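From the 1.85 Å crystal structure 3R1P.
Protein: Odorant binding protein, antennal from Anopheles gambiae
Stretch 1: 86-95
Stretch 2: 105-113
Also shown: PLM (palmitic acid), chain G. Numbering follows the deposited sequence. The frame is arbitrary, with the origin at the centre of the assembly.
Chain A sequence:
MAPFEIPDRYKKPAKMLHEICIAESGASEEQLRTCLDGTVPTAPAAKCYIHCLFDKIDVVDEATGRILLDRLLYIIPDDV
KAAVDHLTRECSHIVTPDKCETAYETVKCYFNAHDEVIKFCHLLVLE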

# COMPACT_ATOMS: atom_id res chain seq x y z
N HIS A 86 9.82 14.53 -8.34
CA HIS A 86 8.87 15.54 -8.81
C HIS A 86 7.43 15.35 -8.27
O HIS A 86 6.73 16.34 -8.12
CB HIS A 86 8.87 15.62 -10.33
N LEU A 87 7.01 14.08 -7.98
CA LEU A 87 5.68 13.70 -7.43
C LEU A 87 5.78 13.08 -6.02
O LEU A 87 4.77 12.97 -5.32
CB LEU A 87 4.94 12.75 -8.39
CG LEU A 87 3.44 12.97 -8.56
CD1 LEU A 87 3.15 14.32 -9.18
CD2 LEU A 87 2.85 11.93 -9.44
N THR A 88 7.00 12.71 -5.61
CA THR A 88 7.29 12.15 -4.29
C THR A 88 6.88 13.14 -3.20
O THR A 88 6.27 12.74 -2.20
CB THR A 88 8.78 11.79 -4.20
OG1 THR A 88 9.15 10.99 -5.32
CG2 THR A 88 9.11 11.04 -2.93
N ARG A 89 7.20 14.42 -3.39
CA ARG A 89 6.88 15.43 -2.39
C ARG A 89 5.36 15.65 -2.16
O ARG A 89 4.93 15.60 -1.03
CB ARG A 89 7.67 16.72 -2.62
CG ARG A 89 7.18 17.54 -3.80
CD ARG A 89 8.28 17.97 -4.75
NE ARG A 89 7.71 18.77 -5.82
CZ ARG A 89 8.25 18.95 -7.01
NH1 ARG A 89 9.41 18.38 -7.31
NH2 ARG A 89 7.64 19.70 -7.92
N GLU A 90 4.55 15.81 -3.23
CA GLU A 90 3.13 16.04 -3.03
C GLU A 90 2.38 14.84 -2.42
O GLU A 90 1.61 15.00 -1.47
CB GLU A 90 2.44 16.63 -4.28
CG GLU A 90 1.70 15.66 -5.19
CD GLU A 90 0.84 16.33 -6.24
OE1 GLU A 90 -0.40 16.28 -6.11
OE2 GLU A 90 1.41 16.90 -7.20
N CYS A 91 2.68 13.63 -2.94
CA CYS A 91 2.04 12.41 -2.48
C CYS A 91 2.46 12.03 -1.07
O CYS A 91 1.70 11.33 -0.40
CB CYS A 91 2.29 11.28 -3.47
SG CYS A 91 1.79 11.63 -5.17
N SER A 92 3.64 12.49 -0.60
CA SER A 92 4.11 12.19 0.76
C SER A 92 3.55 13.17 1.81
O SER A 92 3.93 13.07 2.97
CB SER A 92 5.63 12.12 0.81
OG SER A 92 6.22 13.36 0.45
N HIS A 93 2.65 14.07 1.43
CA HIS A 93 2.06 15.02 2.38
C HIS A 93 0.53 14.91 2.45
O HIS A 93 -0.14 15.82 2.92
CB HIS A 93 2.52 16.44 2.10
CG HIS A 93 3.98 16.66 2.35
ND1 HIS A 93 4.42 17.16 3.55
CD2 HIS A 93 5.05 16.40 1.56
CE1 HIS A 93 5.74 17.21 3.45
NE2 HIS A 93 6.16 16.78 2.27
N ILE A 94 -0.01 13.79 1.98
CA ILE A 94 -1.45 13.53 2.03
C ILE A 94 -1.79 13.02 3.43
O ILE A 94 -1.21 12.04 3.89
CB ILE A 94 -1.87 12.52 0.92
CG1 ILE A 94 -1.69 13.12 -0.51
CG2 ILE A 94 -3.30 11.99 1.15
CD1 ILE A 94 -1.77 12.11 -1.64
N VAL A 95 -2.73 13.70 4.10
CA VAL A 95 -3.18 13.29 5.43
C VAL A 95 -4.70 13.43 5.46
O VAL A 95 -5.21 14.49 5.12
CB VAL A 95 -2.52 14.08 6.61
CG1 VAL A 95 -3.10 13.62 7.96
CG2 VAL A 95 -1.00 13.95 6.62
N GLU A 105 -5.12 6.95 -0.67
CA GLU A 105 -4.93 8.20 -1.41
C GLU A 105 -3.46 8.43 -1.78
O GLU A 105 -3.19 8.96 -2.86
CB GLU A 105 -5.47 9.41 -0.65
CG GLU A 105 -6.99 9.51 -0.63
CD GLU A 105 -7.53 10.79 -0.01
OE1 GLU A 105 -6.81 11.82 -0.02
OE2 GLU A 105 -8.69 10.78 0.46
N THR A 106 -2.53 8.02 -0.91
CA THR A 106 -1.09 8.17 -1.17
C THR A 106 -0.70 7.28 -2.38
O THR A 106 -0.01 7.75 -3.29
CB THR A 106 -0.25 7.90 0.10
OG1 THR A 106 -0.64 8.80 1.13
CG2 THR A 106 1.25 8.00 -0.14
N VAL A 107 -1.14 6.00 -2.38
CA VAL A 107 -0.87 5.04 -3.46
C VAL A 107 -1.48 5.53 -4.79
O VAL A 107 -0.79 5.52 -5.81
CB VAL A 107 -1.28 3.59 -3.08
CG1 VAL A 107 -1.23 2.64 -4.28
CG2 VAL A 107 -0.38 3.08 -1.97
N LYS A 108 -2.73 6.01 -4.75
CA LYS A 108 -3.43 6.57 -5.92
C LYS A 108 -2.64 7.72 -6.54
O LYS A 108 -2.50 7.79 -7.75
CB LYS A 108 -4.85 7.04 -5.53
CG LYS A 108 -5.86 5.91 -5.41
CD LYS A 108 -6.16 5.15 -6.73
CE LYS A 108 -6.89 5.96 -7.78
NZ LYS A 108 -8.27 6.35 -7.36
N CYS A 109 -2.10 8.60 -5.68
CA CYS A 109 -1.30 9.76 -6.06
C CYS A 109 0.05 9.34 -6.67
O CYS A 109 0.40 9.79 -7.76
CB CYS A 109 -1.12 10.66 -4.83
SG CYS A 109 -0.17 12.18 -5.11
N TYR A 110 0.80 8.48 -5.95
CA TYR A 110 2.16 8.06 -6.29
C TYR A 110 2.31 6.96 -7.34
O TYR A 110 3.15 7.09 -8.22
CB TYR A 110 2.94 7.73 -5.01
CG TYR A 110 4.44 7.76 -5.19
CD1 TYR A 110 5.11 8.96 -5.42
CD2 TYR A 110 5.20 6.60 -5.11
CE1 TYR A 110 6.49 9.00 -5.60
CE2 TYR A 110 6.58 6.62 -5.26
CZ TYR A 110 7.23 7.83 -5.49
OH TYR A 110 8.60 7.86 -5.64
N PHE A 111 1.53 5.87 -7.22
CA PHE A 111 1.57 4.76 -8.17
C PHE A 111 0.42 4.89 -9.17
O PHE A 111 -0.49 4.06 -9.20
CB PHE A 111 1.60 3.39 -7.44
CG PHE A 111 2.73 3.25 -6.45
CD1 PHE A 111 2.49 3.30 -5.08
CD2 PHE A 111 4.05 3.11 -6.89
CE1 PHE A 111 3.54 3.16 -4.17
CE2 PHE A 111 5.10 2.99 -5.97
CZ PHE A 111 4.84 3.01 -4.62
N ASN A 112 0.46 5.96 -9.97
CA ASN A 112 -0.56 6.29 -10.97
C ASN A 112 -0.48 5.42 -12.24
O ASN A 112 -1.51 5.22 -12.89
CB ASN A 112 -0.54 7.78 -11.31
CG ASN A 112 0.83 8.35 -11.63
OD1 ASN A 112 1.69 7.70 -12.23
ND2 ASN A 112 1.07 9.56 -11.18
N ALA A 113 0.73 4.93 -12.59
CA ALA A 113 0.95 4.08 -13.76
C ALA A 113 0.54 2.64 -13.48
O ALA A 113 0.85 2.11 -12.41
CB ALA A 113 2.40 4.14 -14.21
C1 PLM G . 11.78 -5.86 1.35
O1 PLM G . 12.84 -6.51 1.20
O2 PLM G . 11.56 -5.19 2.38
C2 PLM G . 10.74 -5.92 0.24
C3 PLM G . 9.46 -5.15 0.59
C4 PLM G . 8.67 -4.75 -0.66
C5 PLM G . 7.18 -4.55 -0.34
C6 PLM G . 6.61 -3.28 -0.97
C7 PLM G . 5.26 -2.90 -0.36
C8 PLM G . 4.80 -1.52 -0.80
C9 PLM G . 3.33 -1.49 -1.20
CA PLM G . 2.99 -0.23 -1.99
CB PLM G . 1.59 -0.29 -2.58
CC PLM G . 1.58 -1.06 -3.89
CD PLM G . 0.55 -0.53 -4.88
CE PLM G . -0.90 -0.95 -4.59
CF PLM G . -1.03 -2.12 -3.61
CG PLM G . -0.82 -3.45 -4.31
O HOH W 1 0.98 10.86 2.73

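A disulfide forms the covalent link between the two stretches. Cys91 SG and Cys109 SG lie 2.0 Å apart with a chi3 of -74°. Both CA-to-CB bonds point toward the opposing stretch, and the rotamers, m for Cys91 and t for Cys109, bring the sulfurs together. The bridge joins the last residue of the short 88-91 helix to the helix of the second stretch. The backbones also approach closely here: Cys91 and Thr106 are the nearest pair, with 5.4 Å between Cys91 CA and Thr106 CA.

Van der Waals packing, partly between apolar side chains and partly of carbon against polar atoms, adds to the bridge. Ile94, in the loop after the short helix, has its CA-to-CB bond pointing toward the second stretch, and its m, t rotamer places Ile94 CD1 3.6 Å from Cys109 CB and 3.7 Å from Glu105 O. Its other branch meets the carboxylate of Glu105, with Ile94 CG2 3.7 Å from Glu105 OE1. Ile94 CD1 thus lies against both the Cys109 half of the disulfide and the helix backbone, while CG2 reaches the Glu105 carboxylate. Cys91 CB packs 3.9 Å from Tyr110 CB, while Thr106 presents its methyl to the first stretch, Thr106 CG2 being 3.4 Å from Cys91 O; a small side chain fits this close backbone approach. Farther along, Leu87 CD2 rests 3.7 Å from Cys109 O and 3.4 Å from Asn112 ND2, so that leucine covers the end of the second helix. Together the two stretches bury 474 Å², with Ile94, Cys109, Tyr110 and Cys91 each contributing at least 70 Å².

One direct hydrogen bond spans the contact, between Thr88 OG1 and Tyr110 OH at 3.2 Å; either hydroxyl could be the donor. The CA-to-CB bond of Tyr110 points sideways, but its t rotamer carries the ring to the first stretch. Thr88 OG1 and Leu87 O both lie at the ring edge, near its plane, the latter 4.0 Å from Tyr110 CD1. Tyrosine suits this position because its length takes the hydroxyl out to Thr88 while its ring remains alongside the backbone. The polar cost is not fully repaid, since Thr88 N is buried by the contact without a partner in the model.

A water supplies a second polar connection beside Ile94. Water 1 donates to Ile94 O at 2.7 Å and to Thr106 OG1 at 3.1 Å, bridging the loop and the helix. Thr106 therefore serves the contact in two ways: its methyl packs against the Cys91 carbonyl, and its hydroxyl accepts from the bridging water.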